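Local coordinates for ferulic acid esterase AmCE1/Fae1A (Anaeromyces mucronatus, PDB 5CXU), which probably hydrolyses feruloyl esters, acting as a feruloyl esterase of the alpha/beta-hydrolase superfamily, at residues F228-H233 / W245-G250; E117-Y122 / F155-R160; N8-K13 / A257-F262. All coordinates share one frame; numbering follows the deposited sequence. Where two conformers were deposited one is given.

Contact 1: residues F228-H233 / W245-G250; sequences FPKSYH and WFEVPG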
ATOM      1  N   PHE A 228       5.137  -9.978  13.590  1.00 19.85           N
ATOM      2  CA  PHE A 228       4.841  -8.559  13.782  1.00 17.51           C
ATOM      3  C   PHE A 228       3.493  -8.142  13.160  1.00 18.20           C
ATOM      4  O   PHE A 228       2.777  -7.400  13.786  1.00 18.15           O
ATOM      5  CB  PHE A 228       6.019  -7.699  13.292  1.00 18.09           C
ATOM      6  CG  PHE A 228       7.102  -7.616  14.317  1.00 20.04           C
ATOM      7  CD1 PHE A 228       6.975  -6.729  15.393  1.00 25.04           C
ATOM      8  CD2 PHE A 228       8.206  -8.450  14.271  1.00 22.42           C
ATOM      9  CE1 PHE A 228       7.954  -6.656  16.376  1.00 23.51           C
ATOM     10  CE2 PHE A 228       9.196  -8.367  15.278  1.00 21.99           C
ATOM     11  CZ  PHE A 228       9.059  -7.483  16.324  1.00 22.75           C
ATOM     12  N   PRO A 229       3.123  -8.651  11.981  1.00 17.28           N
ATOM     13  CA  PRO A 229       1.767  -8.313  11.518  1.00 18.17           C
ATOM     14  C   PRO A 229       0.683  -8.771  12.472  1.00 19.46           C
ATOM     15  O   PRO A 229      -0.242  -7.971  12.747  1.00 17.52           O
ATOM     16  CB  PRO A 229       1.675  -9.038  10.157  1.00 15.75           C
ATOM     17  CG  PRO A 229       3.139  -8.986   9.653  1.00 17.55           C
ATOM     18  CD  PRO A 229       3.943  -9.263  10.905  1.00 17.26           C
ATOM     19  N   LYS A 230       0.797  -9.989  13.010  1.00 18.25           N
ATOM     20  CA  LYS A 230      -0.191 -10.442  13.991  1.00 18.42           C
ATOM     21  C   LYS A 230      -0.187  -9.508  15.220  1.00 19.48           C
ATOM     22  O   LYS A 230      -1.254  -9.196  15.785  1.00 20.64           O
ATOM     23  CB  LYS A 230       0.077 -11.884  14.400  1.00 18.36           C
ATOM     24  CG  LYS A 230      -1.013 -12.432  15.316  1.00 21.17           C
ATOM     25  CD  LYS A 230      -0.670 -13.874  15.735  1.00 29.80           C
ATOM     26  CE  LYS A 230      -0.634 -14.819  14.554  1.00 39.14           C
ATOM     27  NZ  LYS A 230      -0.264 -16.226  14.994  1.00 43.98           N
ATOM     28  N   SER A 231       0.987  -9.012  15.606  1.00 19.04           N
ATOM     29  CA  SER A 231       1.029  -8.135  16.777  1.00 21.26           C
ATOM     30  C   SER A 231       0.261  -6.850  16.480  1.00 20.27           C
ATOM     31  O   SER A 231      -0.424  -6.340  17.377  1.00 20.26           O
ATOM     32  CB  SER A 231       2.476  -7.801  17.216  1.00 24.48           C
ATOM     33  OG  SER A 231       3.101  -6.855  16.364  1.00 25.58           O
ATOM     34  N   TYR A 232       0.391  -6.328  15.250  1.00 17.81           N
ATOM     35  CA  TYR A 232      -0.375  -5.129  14.884  1.00 17.28           C
ATOM     36  C   TYR A 232      -1.872  -5.421  14.920  1.00 20.83           C
ATOM     37  O   TYR A 232      -2.659  -4.602  15.399  1.00 18.66           O
ATOM     38  CB  TYR A 232       0.018  -4.615  13.508  1.00 18.26           C
ATOM     39  CG  TYR A 232       1.459  -4.121  13.421  1.00 17.34           C
ATOM     40  CD1 TYR A 232       2.085  -3.505  14.503  1.00 19.62           C
ATOM     41  CD2 TYR A 232       2.188  -4.335  12.252  1.00 17.53           C
ATOM     42  CE1 TYR A 232       3.453  -3.046  14.400  1.00 21.36           C
ATOM     43  CE2 TYR A 232       3.508  -3.865  12.131  1.00 18.10           C
ATOM     44  CZ  TYR A 232       4.123  -3.240  13.204  1.00 24.14           C
ATOM     45  OH  TYR A 232       5.448  -2.797  13.086  1.00 23.71           O
ATOM     46  N   HIS A 233      -2.261  -6.584  14.395  1.00 18.74           N
ATOM     47  CA  HIS A 233      -3.660  -7.020  14.517  1.00 18.47           C
ATOM     48  C   HIS A 233      -4.112  -7.002  15.966  1.00 18.25           C
ATOM     49  O   HIS A 233      -5.235  -6.478  16.277  1.00 20.68           O
ATOM     50  CB  HIS A 233      -3.816  -8.391  13.899  1.00 18.99           C
ATOM     51  CG  HIS A 233      -4.994  -9.164  14.386  1.00 21.12           C
ATOM     52  ND1 HIS A 233      -6.299  -8.734  14.210  1.00 18.88           N
ATOM     53  CD2 HIS A 233      -5.067 -10.358  15.009  1.00 21.76           C
ATOM     54  CE1 HIS A 233      -7.119  -9.643  14.717  1.00 20.74           C
ATOM     55  NE2 HIS A 233      -6.398 -10.634  15.225  1.00 24.95           N
ATOM     56  N   TRP A 245      -8.178  -8.865   9.313  1.00 17.52           N
ATOM     57  CA  TRP A 245      -6.897  -9.577   9.473  1.00 15.60           C
ATOM     58  C   TRP A 245      -7.056 -10.981   8.919  1.00 15.38           C
ATOM     59  O   TRP A 245      -8.048 -11.664   9.237  1.00 17.63           O
ATOM     60  CB  TRP A 245      -6.516  -9.635  10.968  1.00 17.81           C
ATOM     61  CG  TRP A 245      -5.595 -10.731  11.375  1.00 18.77           C
ATOM     62  CD1 TRP A 245      -5.920 -11.816  12.136  1.00 21.04           C
ATOM     63  CD2 TRP A 245      -4.187 -10.834  11.099  1.00 17.13           C
ATOM     64  NE1 TRP A 245      -4.795 -12.609  12.357  1.00 20.84           N
ATOM     65  CE2 TRP A 245      -3.721 -12.016  11.739  1.00 19.60           C
ATOM     66  CE3 TRP A 245      -3.267 -10.042  10.389  1.00 17.36           C
ATOM     67  CZ2 TRP A 245      -2.390 -12.437  11.662  1.00 19.33           C
ATOM     68  CZ3 TRP A 245      -1.921 -10.454  10.322  1.00 20.16           C
ATOM     69  CH2 TRP A 245      -1.511 -11.674  10.953  1.00 19.25           C
ATOM     70  N   PHE A 246      -6.088 -11.445   8.136  1.00 16.66           N
ATOM     71  CA  PHE A 246      -6.102 -12.859   7.763  1.00 18.30           C
ATOM     72  C   PHE A 246      -4.697 -13.316   7.441  1.00 17.41           C
ATOM     73  O   PHE A 246      -3.790 -12.501   7.165  1.00 16.12           O
ATOM     74  CB  PHE A 246      -7.056 -13.120   6.570  1.00 18.55           C
ATOM     75  CG  PHE A 246      -6.558 -12.583   5.279  1.00 17.35           C
ATOM     76  CD1 PHE A 246      -6.845 -11.259   4.904  1.00 19.72           C
ATOM     77  CD2 PHE A 246      -5.784 -13.384   4.404  1.00 18.12           C
ATOM     78  CE1 PHE A 246      -6.394 -10.757   3.668  1.00 19.79           C
ATOM     79  CE2 PHE A 246      -5.332 -12.852   3.177  1.00 17.56           C
ATOM     80  CZ  PHE A 246      -5.610 -11.562   2.829  1.00 18.35           C
ATOM     81  N   GLU A 247      -4.541 -14.649   7.466  1.00 17.40           N
ATOM     82  CA  GLU A 247      -3.255 -15.257   7.234  1.00 18.16           C
ATOM     83  C   GLU A 247      -3.285 -16.108   5.991  1.00 19.00           C
ATOM     84  O   GLU A 247      -4.309 -16.718   5.651  1.00 19.97           O
ATOM     85  CB  GLU A 247      -2.842 -16.080   8.448  1.00 20.16           C
ATOM     86  CG  GLU A 247      -2.589 -15.198   9.650  1.00 20.96           C
ATOM     87  CD  GLU A 247      -2.193 -16.000  10.850  1.00 25.19           C
ATOM     88  OE1 GLU A 247      -3.081 -16.674  11.429  1.00 28.17           O
ATOM     89  OE2 GLU A 247      -0.983 -15.983  11.195  1.00 25.54           O
ATOM     90  N   VAL A 248      -2.129 -16.195   5.340  1.00 18.32           N
ATOM     91  CA  VAL A 248      -2.027 -16.940   4.105  1.00 16.42           C
ATOM     92  C   VAL A 248      -1.290 -18.254   4.441  1.00 17.15           C
ATOM     93  O   VAL A 248      -0.105 -18.231   4.705  1.00 17.63           O
ATOM     94  CB  VAL A 248      -1.241 -16.137   3.034  1.00 16.91           C
ATOM     95  CG1 VAL A 248      -1.260 -16.875   1.707  1.00 20.77           C
ATOM     96  CG2 VAL A 248      -1.885 -14.758   2.876  1.00 17.00           C
ATOM     97  N   PRO A 249      -1.987 -19.380   4.475  1.00 18.15           N
ATOM     98  CA  PRO A 249      -1.427 -20.621   5.051  1.00 19.15           C
ATOM     99  C   PRO A 249      -0.192 -21.116   4.323  1.00 22.68           C
ATOM    100  O   PRO A 249      -0.230 -21.289   3.097  1.00 22.51           O
ATOM    101  CB  PRO A 249      -2.569 -21.655   4.921  1.00 22.07           C
ATOM    102  CG  PRO A 249      -3.564 -21.003   3.899  1.00 28.79           C
ATOM    103  CD  PRO A 249      -3.399 -19.521   4.033  1.00 20.47           C
ATOM    104  N   GLY A 250       0.896 -21.278   5.074  1.00 19.56           N
ATOM    105  CA  GLY A 250       2.123 -21.810   4.490  1.00 22.02           C
ATOM    106  C   GLY A 250       2.991 -20.784   3.774  1.00 19.94           C
ATOM    107  O   GLY A 250       4.142 -21.111   3.471  1.00 23.47           O
TER
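Trp-245 of strand 244-248 lies against helix 228-238 and meets three of its residues, His-233, Lys-230 and Pro-229. Its CB sits over the face of the His-233 ring, 3.4 Å from His-233 ND1. CG is anti to the backbone N (chi1 156°), which sends the indole along the helix. The five-membered ring then stacks face to face on the imidazole of His-233, with centroids 3.7 Å apart and planes at 10°. Trp-245 CD1 stands over the middle of that imidazole, 3.3 Å from His-233 CD2. The imidazole is also held by a hydrogen bond between His-233 ND1 and His-243 NE2. Farther out the indole leaves the histidine. Trp-245 CZ2 touches Lys-230 CB at 3.7 Å, and CH2, the far end, comes within 3.5 Å of Lys-230 N. On its other side CZ3 reaches Pro-229 CB at 3.9 Å. Lys-230 bends at chi3 and makes a long salt bridge, NZ to Glu-247 OE2 at 3.9 Å; its NZ also bonds to Gln-227. Strand 213-219, helix 228-238 and strand 244-248 form a beta-alpha-beta unit. Segment 228-233 runs nearly antiparallel to residues 245-248, at 162°, and their strand is an outermost one.

Contact 2: residues E117-Y122 / F155-R160; sequences EYYKGY and FSMGAR
Met-157 fills the space between Tyr-119 and Tyr-122, and its side chain touches both rings. SD stands almost straight over the centre of the Tyr-119 ring, 3.6 Å from the centroid and 6° off the normal. This is a Met-aromatic contact. CG also packs on this ring, 3.6 Å from Tyr-119 CE1. Nearer the backbone, Met-157 CB makes a CH-pi contact over the face of the Tyr-122 ring, 4.1 Å from its centroid. The chain bends at chi2 and again at chi3 (-63°), and this second bend turns CE back to Tyr-122 CB at 3.5 Å. The same methyl lies on one face of the Arg-160 guanidinium. Arg-160 meets Tyr-119 too, with NH2 3.7 Å from Tyr-119 CB, and the two flat groups are 73° apart. With an alanine in place of Tyr-119, the Met-157 sulfur would probably lose its aromatic partner and the guanidinium of Arg-160 its neighbour.

Farther out, Arg-160 is fixed by a salt bridge from NH2 to Asp-123 and a hydrogen bond from NH1 to Pro-183 O. Tyr-122 OH makes a weak hydrogen bond to Gly-64 O. Met-157 directly follows Ser-156, which has a positive phi and probably is the nucleophile on a GxSxG elbow. A side chain at Gly-158 would crowd Phe-155 O, which fits the tight turn of such an elbow. Strand 150-155, inside the sheet, runs through this elbow into helix 157-168. The short helix 116-123, which leads on to helix 125-140, packs against the start of helix 157-168.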
ATOM      1  N   GLU A 117      17.775   3.359  11.116  1.00 36.55           N
ATOM      2  CA  GLU A 117      18.390   4.490  10.418  1.00 35.63           C
ATOM      3  C   GLU A 117      17.988   4.582   8.949  1.00 30.75           C
ATOM      4  O   GLU A 117      17.690   5.668   8.435  1.00 31.93           O
ATOM      5  CB  GLU A 117      19.919   4.440  10.524  1.00 46.99           C
ATOM      6  CG  GLU A 117      20.397   4.621  11.957  1.00 60.20           C
ATOM      7  CD  GLU A 117      19.861   5.912  12.582  1.00 66.25           C
ATOM      8  OE1 GLU A 117      19.851   6.962  11.888  1.00 64.01           O
ATOM      9  OE2 GLU A 117      19.400   5.858  13.749  1.00 70.16           O
ATOM     10  N   TYR A 118      17.976   3.443   8.274  1.00 24.95           N
ATOM     11  CA  TYR A 118      17.484   3.436   6.920  1.00 21.85           C
ATOM     12  C   TYR A 118      15.950   3.634   6.951  1.00 22.07           C
ATOM     13  O   TYR A 118      15.370   4.313   6.091  1.00 21.60           O
ATOM     14  CB  TYR A 118      17.864   2.103   6.216  1.00 23.21           C
ATOM     15  CG  TYR A 118      17.414   2.084   4.783  1.00 23.16           C
ATOM     16  CD1 TYR A 118      18.016   2.907   3.844  1.00 22.52           C
ATOM     17  CD2 TYR A 118      16.376   1.264   4.356  1.00 22.99           C
ATOM     18  CE1 TYR A 118      17.595   2.935   2.544  1.00 22.27           C
ATOM     19  CE2 TYR A 118      15.965   1.281   3.049  1.00 21.94           C
ATOM     20  CZ  TYR A 118      16.590   2.127   2.129  1.00 21.49           C
ATOM     21  OH  TYR A 118      16.169   2.173   0.829  1.00 24.74           O
ATOM     22  N   TYR A 119      15.285   3.027   7.928  1.00 21.45           N
ATOM     23  CA  TYR A 119      13.828   3.116   7.943  1.00 21.39           C
ATOM     24  C   TYR A 119      13.345   4.567   8.085  1.00 23.05           C
ATOM     25  O   TYR A 119      12.220   4.868   7.727  1.00 22.02           O
ATOM     26  CB  TYR A 119      13.254   2.248   9.075  1.00 22.95           C
ATOM     27  CG  TYR A 119      13.434   0.738   8.918  1.00 22.79           C
ATOM     28  CD1 TYR A 119      13.811   0.166   7.686  1.00 22.03           C
ATOM     29  CD2 TYR A 119      13.204  -0.108   9.967  1.00 24.83           C
ATOM     30  CE1 TYR A 119      13.971  -1.219   7.531  1.00 21.72           C
ATOM     31  CE2 TYR A 119      13.342  -1.492   9.831  1.00 28.99           C
ATOM     32  CZ  TYR A 119      13.713  -2.045   8.612  1.00 26.12           C
ATOM     33  OH  TYR A 119      13.856  -3.414   8.502  1.00 27.66           O
ATOM     34  N   LYS A 120      14.183   5.468   8.606  1.00 22.32           N
ATOM     35  CA  LYS A 120      13.753   6.889   8.715  1.00 23.30           C
ATOM     36  C   LYS A 120      13.336   7.482   7.373  1.00 22.11           C
ATOM     37  O   LYS A 120      12.449   8.340   7.309  1.00 24.47           O
ATOM     38  CB  LYS A 120      14.869   7.764   9.331  1.00 27.51           C
ATOM     39  CG  LYS A 120      15.145   7.405  10.794  1.00 38.77           C
ATOM     40  CD  LYS A 120      15.783   8.566  11.569  1.00 45.57           C
ATOM     41  CE  LYS A 120      15.812   8.293  13.082  1.00 50.60           C
ATOM     42  NZ  LYS A 120      16.233   9.486  13.901  1.00 56.76           N
ATOM     43  N   GLY A 121      13.969   7.059   6.287  1.00 21.76           N
ATOM     44  CA  GLY A 121      13.572   7.562   4.989  1.00 20.25           C
ATOM     45  C   GLY A 121      12.199   7.056   4.547  1.00 18.80           C
ATOM     46  O   GLY A 121      11.486   7.752   3.804  1.00 19.82           O
ATOM     47  N   TYR A 122      11.836   5.852   4.974  1.00 17.66           N
ATOM     48  CA  TYR A 122      10.469   5.387   4.751  1.00 17.42           C
ATOM     49  C   TYR A 122       9.510   6.197   5.632  1.00 18.36           C
ATOM     50  O   TYR A 122       8.419   6.577   5.176  1.00 20.24           O
ATOM     51  CB  TYR A 122      10.329   3.879   5.066  1.00 18.14           C
ATOM     52  CG  TYR A 122      10.692   2.988   3.930  1.00 20.04           C
ATOM     53  CD1 TYR A 122      12.026   2.837   3.528  1.00 18.94           C
ATOM     54  CD2 TYR A 122       9.708   2.244   3.256  1.00 19.74           C
ATOM     55  CE1 TYR A 122      12.366   1.999   2.456  1.00 21.41           C
ATOM     56  CE2 TYR A 122      10.045   1.409   2.180  1.00 20.47           C
ATOM     57  CZ  TYR A 122      11.377   1.284   1.796  1.00 21.48           C
ATOM     58  OH  TYR A 122      11.728   0.481   0.773  1.00 26.76           O
ATOM     59  N   PHE A 155       3.798  -3.409   0.871  1.00 15.19           N
ATOM     60  CA  PHE A 155       4.372  -4.694   1.324  1.00 15.50           C
ATOM     61  C   PHE A 155       5.563  -4.420   2.256  1.00 15.46           C
ATOM     62  O   PHE A 155       6.408  -3.553   1.946  1.00 17.34           O
ATOM     63  CB  PHE A 155       4.812  -5.497   0.104  1.00 15.46           C
ATOM     64  CG  PHE A 155       5.635  -6.730   0.419  1.00 16.42           C
ATOM     65  CD1 PHE A 155       5.087  -7.801   1.140  1.00 17.15           C
ATOM     66  CD2 PHE A 155       6.958  -6.820  -0.011  1.00 17.58           C
ATOM     67  CE1 PHE A 155       5.858  -8.944   1.410  1.00 18.05           C
ATOM     68  CE2 PHE A 155       7.695  -7.972   0.238  1.00 19.41           C
ATOM     69  CZ  PHE A 155       7.183  -9.016   0.950  1.00 18.96           C
ATOM     70  N   SER A 156       5.643  -5.164   3.362  1.00 15.79           N
ATOM     71  CA  SER A 156       6.796  -5.166   4.262  1.00 14.91           C
ATOM     72  C   SER A 156       7.060  -3.754   4.775  1.00 16.42           C
ATOM     73  O   SER A 156       6.147  -3.228   5.441  1.00 17.39           O
ATOM     74  CB  SER A 156       8.017  -5.845   3.591  1.00 16.71           C
ATOM     75  OG  SER A 156       8.874  -6.305   4.614  1.00 18.88           O
ATOM     76  N   MET A 157       8.237  -3.160   4.545  1.00 16.07           N
ATOM     77  CA  MET A 157       8.415  -1.771   5.030  1.00 14.80           C
ATOM     78  C   MET A 157       7.386  -0.837   4.368  1.00 15.22           C
ATOM     79  O   MET A 157       6.993   0.157   4.981  1.00 17.72           O
ATOM     80  CB  MET A 157       9.852  -1.270   4.777  1.00 15.59           C
ATOM     81  CG  MET A 157      10.768  -1.541   5.962  1.00 19.81           C
ATOM     82  SD  MET A 157      10.207  -0.758   7.495  1.00 20.57           S
ATOM     83  CE  MET A 157      10.282   1.023   7.067  1.00 23.55           C
ATOM     84  N   GLY A 158       6.942  -1.132   3.145  1.00 16.74           N
ATOM     85  CA  GLY A 158       5.881  -0.340   2.516  1.00 14.97           C
ATOM     86  C   GLY A 158       4.541  -0.506   3.195  1.00 16.12           C
ATOM     87  O   GLY A 158       3.737   0.447   3.272  1.00 17.90           O
ATOM     88  N   ALA A 159       4.305  -1.713   3.723  1.00 15.41           N
ATOM     89  CA  ALA A 159       3.102  -1.949   4.503  1.00 15.51           C
ATOM     90  C   ALA A 159       3.134  -1.276   5.890  1.00 16.94           C
ATOM     91  O   ALA A 159       2.099  -0.798   6.392  1.00 17.04           O
ATOM     92  CB  ALA A 159       2.906  -3.444   4.648  1.00 14.27           C
ATOM     93  N   ARG A 160       4.283  -1.289   6.539  1.00 17.46           N
ATOM     94  CA  ARG A 160       4.424  -0.575   7.814  1.00 16.76           C
ATOM     95  C   ARG A 160       4.126   0.912   7.563  1.00 16.91           C
ATOM     96  O   ARG A 160       3.427   1.562   8.333  1.00 17.35           O
ATOM     97  CB  ARG A 160       5.810  -0.802   8.427  1.00 18.78           C
ATOM     98  CG  ARG A 160       6.189   0.236   9.420  1.00 26.17           C
ATOM     99  CD  ARG A 160       7.550   0.008  10.070  1.00 20.42           C
ATOM    100  NE  ARG A 160       8.294   1.241  10.068  1.00 22.21           N
ATOM    101  CZ  ARG A 160       9.416   1.426  10.745  1.00 23.20           C
ATOM    102  NH1 ARG A 160       9.915   0.442  11.480  1.00 22.16           N
ATOM    103  NH2 ARG A 160      10.015   2.614  10.729  1.00 23.40           N
TER

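Contact 3: residues N8-K13 / A257-F262; sequences NTCPDK and AISAGF
Cys-10 and Ala-260 mark a close van der Waals contact, in which the N-terminal segment 8-13, loop as far as Pro-11, lies on one side of helix 255-268, near the other end of the chain. No hydrogen bond joins the two segments. Their backbones come very near, with Cys-10 CA and Ala-260 CA 4.4 Å apart. Small side chains allow this.

Cys-10 points at the helix and touches it mainly through CB. That atom lies 3.6 Å from Ser-259 OG and 3.7 Å from Ala-260 N, so it rests on the helix backbone as well as on a side chain. SG is anti to the backbone N (chi1 -178°), which lays the sulfur alongside Ser-259, 3.8 Å from Ser-259 O. From segment 8-13 the Ala-260 methyl is met mainly by main-chain atoms. Asn-8 O approaches Ala-260 CB at 3.6 Å, and Thr-9 CA stands 4.2 Å from the same methyl. The side chains of Asn-8 and Thr-9 start away from the helix and touch Pro-249. Asn-8 ND2 is bound to the carbonyl of Glu-247.

Helix 77-86 also borders the contact, where Cys-10 touches Ile-81 and Ser-259 touches Ser-77. Arg-15 of helix 12-15 touches both Cys-10 and Ser-259.

The side-chain bonds of Ser-259 and Asn-8 go to partners outside the two segments. Ser-259 OG stands between the backbone N and the carbonyl carbon (chi1 63°), which turns it back to a hydrogen bond with Trp-255 O within its own helix, and Cys-10 meets it by its carbon. What holds the segment to the helix here is shape and close approach, while the hydrogen bond of Asn-8 goes to the neighbouring strand.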
ATOM      1  N   ASN A   8      -8.241 -16.550   1.818  1.00 19.29           N
ATOM      2  CA  ASN A   8      -6.918 -16.642   2.398  1.00 18.78           C
ATOM      3  C   ASN A   8      -5.832 -16.764   1.355  1.00 22.68           C
ATOM      4  O   ASN A   8      -4.688 -16.423   1.654  1.00 21.78           O
ATOM      5  CB  ASN A   8      -6.833 -17.864   3.344  1.00 19.87           C
ATOM      6  CG  ASN A   8      -7.687 -17.698   4.579  1.00 20.36           C
ATOM      7  OD1 ASN A   8      -8.879 -17.992   4.540  1.00 21.85           O
ATOM      8  ND2 ASN A   8      -7.108 -17.194   5.658  1.00 20.10           N
ATOM      9  N   THR A   9      -6.165 -17.318   0.196  1.00 21.25           N
ATOM     10  CA  THR A   9      -5.233 -17.436  -0.945  1.00 22.41           C
ATOM     11  C   THR A   9      -5.853 -16.756  -2.181  1.00 22.08           C
ATOM     12  O   THR A   9      -7.085 -16.740  -2.376  1.00 24.79           O
ATOM     13  CB  THR A   9      -4.910 -18.915  -1.235  1.00 25.20           C
ATOM     14  OG1 THR A   9      -6.137 -19.627  -1.476  1.00 30.92           O
ATOM     15  CG2 THR A   9      -4.210 -19.536  -0.025  1.00 26.30           C
ATOM     16  N   CYS A  10      -5.012 -16.117  -2.989  1.00 20.32           N
ATOM     17  CA  CYS A  10      -5.475 -15.472  -4.198  1.00 20.44           C
ATOM     18  C   CYS A  10      -5.596 -16.489  -5.335  1.00 20.65           C
ATOM     19  O   CYS A  10      -4.622 -17.143  -5.670  1.00 23.86           O
ATOM     20  CB  CYS A  10      -4.485 -14.375  -4.620  1.00 21.58           C
ATOM     21  SG  CYS A  10      -5.042 -13.489  -6.079  1.00 23.44           S
ATOM     22  N   PRO A  11      -6.792 -16.610  -5.947  1.00 20.66           N
ATOM     23  CA  PRO A  11      -6.933 -17.503  -7.102  1.00 23.20           C
ATOM     24  C   PRO A  11      -6.013 -17.082  -8.241  1.00 24.29           C
ATOM     25  O   PRO A  11      -5.897 -15.882  -8.500  1.00 23.77           O
ATOM     26  CB  PRO A  11      -8.422 -17.351  -7.521  1.00 26.38           C
ATOM     27  CG  PRO A  11      -9.108 -16.765  -6.268  1.00 26.35           C
ATOM     28  CD  PRO A  11      -8.045 -15.912  -5.612  1.00 21.54           C
ATOM     29  N   ASP A  12      -5.415 -18.053  -8.935  1.00 24.26           N
ATOM     30  CA  ASP A  12      -4.478 -17.711  -9.991  0.54 25.03           C
ATOM     31  C   ASP A  12      -5.119 -16.855 -11.085  1.00 26.65           C
ATOM     32  O   ASP A  12      -4.479 -15.911 -11.602  1.00 28.28           O
ATOM     33  CB  ASP A  12      -3.875 -18.976 -10.581  0.54 29.99           C
ATOM     34  CG  ASP A  12      -2.767 -19.540  -9.719  0.54 32.88           C
ATOM     35  OD1 ASP A  12      -2.237 -18.803  -8.853  0.54 33.88           O
ATOM     36  OD2 ASP A  12      -2.398 -20.713  -9.943  0.54 37.62           O
ATOM     37  N   LYS A  13      -6.376 -17.124 -11.402  1.00 28.47           N
ATOM     38  CA  LYS A  13      -7.070 -16.405 -12.461  1.00 29.57           C
ATOM     39  C   LYS A  13      -7.076 -14.910 -12.206  1.00 32.53           C
ATOM     40  O   LYS A  13      -6.970 -14.153 -13.164  1.00 32.92           O
ATOM     41  CB  LYS A  13      -8.514 -16.923 -12.634  1.00 36.67           C
ATOM     42  CG  LYS A  13      -9.461 -16.575 -11.500  1.00 42.80           C
ATOM     43  CD  LYS A  13     -10.822 -17.253 -11.661  1.00 50.94           C
ATOM     44  CE  LYS A  13     -10.798 -18.696 -11.178  1.00 51.36           C
ATOM     45  NZ  LYS A  13     -12.127 -19.349 -11.370  1.00 56.99           N
ATOM     46  N   ALA A 257       1.639 -14.199  -0.427  1.00 17.27           N
ATOM     47  CA  ALA A 257       1.073 -13.350   0.627  1.00 18.45           C
ATOM     48  C   ALA A 257       0.652 -11.992   0.075  1.00 18.64           C
ATOM     49  O   ALA A 257      -0.396 -11.463   0.434  1.00 18.55           O
ATOM     50  CB  ALA A 257       2.085 -13.157   1.754  1.00 19.83           C
ATOM     51  N   ILE A 258       1.469 -11.434  -0.820  1.00 16.56           N
ATOM     52  CA  ILE A 258       1.159 -10.097  -1.368  1.00 16.78           C
ATOM     53  C   ILE A 258      -0.117 -10.162  -2.215  1.00 16.61           C
ATOM     54  O   ILE A 258      -0.991  -9.298  -2.091  1.00 17.05           O
ATOM     55  CB  ILE A 258       2.325  -9.568  -2.235  1.00 17.53           C
ATOM     56  CG1 ILE A 258       3.553  -9.329  -1.376  1.00 17.74           C
ATOM     57  CG2 ILE A 258       1.878  -8.282  -2.970  1.00 18.95           C
ATOM     58  CD1 ILE A 258       4.874  -9.156  -2.141  1.00 18.04           C
ATOM     59  N   SER A 259      -0.176 -11.130  -3.132  1.00 17.13           N
ATOM     60  CA  SER A 259      -1.331 -11.177  -4.038  1.00 17.40           C
ATOM     61  C   SER A 259      -2.604 -11.438  -3.261  1.00 17.02           C
ATOM     62  O   SER A 259      -3.640 -10.895  -3.632  1.00 18.95           O
ATOM     63  CB  SER A 259      -1.148 -12.198  -5.159  1.00 21.55           C
ATOM     64  OG  SER A 259      -1.038 -13.515  -4.624  1.00 19.53           O
ATOM     65  N   ALA A 260      -2.556 -12.281  -2.228  1.00 17.72           N
ATOM     66  CA  ALA A 260      -3.780 -12.509  -1.408  1.00 17.16           C
ATOM     67  C   ALA A 260      -4.197 -11.201  -0.755  1.00 16.59           C
ATOM     68  O   ALA A 260      -5.384 -10.841  -0.728  1.00 17.90           O
ATOM     69  CB  ALA A 260      -3.518 -13.601  -0.320  1.00 17.56           C
ATOM     70  N   GLY A 261      -3.208 -10.440  -0.287  1.00 16.46           N
ATOM     71  CA  GLY A 261      -3.548  -9.145   0.335  1.00 17.65           C
ATOM     72  C   GLY A 261      -4.193  -8.192  -0.667  1.00 17.05           C
ATOM     73  O   GLY A 261      -5.236  -7.575  -0.369  1.00 18.20           O
ATOM     74  N   PHE A 262      -3.570  -8.056  -1.841  1.00 16.93           N
ATOM     75  CA  PHE A 262      -4.044  -7.044  -2.811  1.00 17.44           C
ATOM     76  C   PHE A 262      -5.406  -7.464  -3.396  1.00 18.58           C
ATOM     77  O   PHE A 262      -6.315  -6.632  -3.629  1.00 18.27           O
ATOM     78  CB  PHE A 262      -2.971  -6.870  -3.907  1.00 17.05           C
ATOM     79  CG  PHE A 262      -3.103  -5.611  -4.718  1.00 16.73           C
ATOM     80  CD1 PHE A 262      -3.183  -4.368  -4.117  1.00 16.76           C
ATOM     81  CD2 PHE A 262      -3.188  -5.701  -6.107  1.00 18.59           C
ATOM     82  CE1 PHE A 262      -3.270  -3.188  -4.929  1.00 18.42           C
ATOM     83  CE2 PHE A 262      -3.290  -4.550  -6.920  1.00 18.78           C
ATOM     84  CZ  PHE A 262      -3.336  -3.295  -6.331  1.00 17.00           C
TER

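Overall arrangement
Contacts 1 and 3 are neighbours, with centres 14 Å apart. They touch where Val-248 CG2 packs 3.8 Å from Ala-260 CB, so strand 244-248 meets the helix that follows it in the chain. Contacts 2 and 3 have centres 22 Å apart but still touch, through Phe-155 CD1 and Ile-258 CG1 at 3.3 Å. Contacts 1 and 2 do not touch; their centres are 18 Å apart and their nearest atoms about 5 Å. Of the probable triad Ser-156, His-253 and Asp-222, only Ser-156 lies in a contact, contact 2. Along the chain, Asp-222 precedes the helix of contact 1, and His-253 falls between its strand and the helix of contact 3.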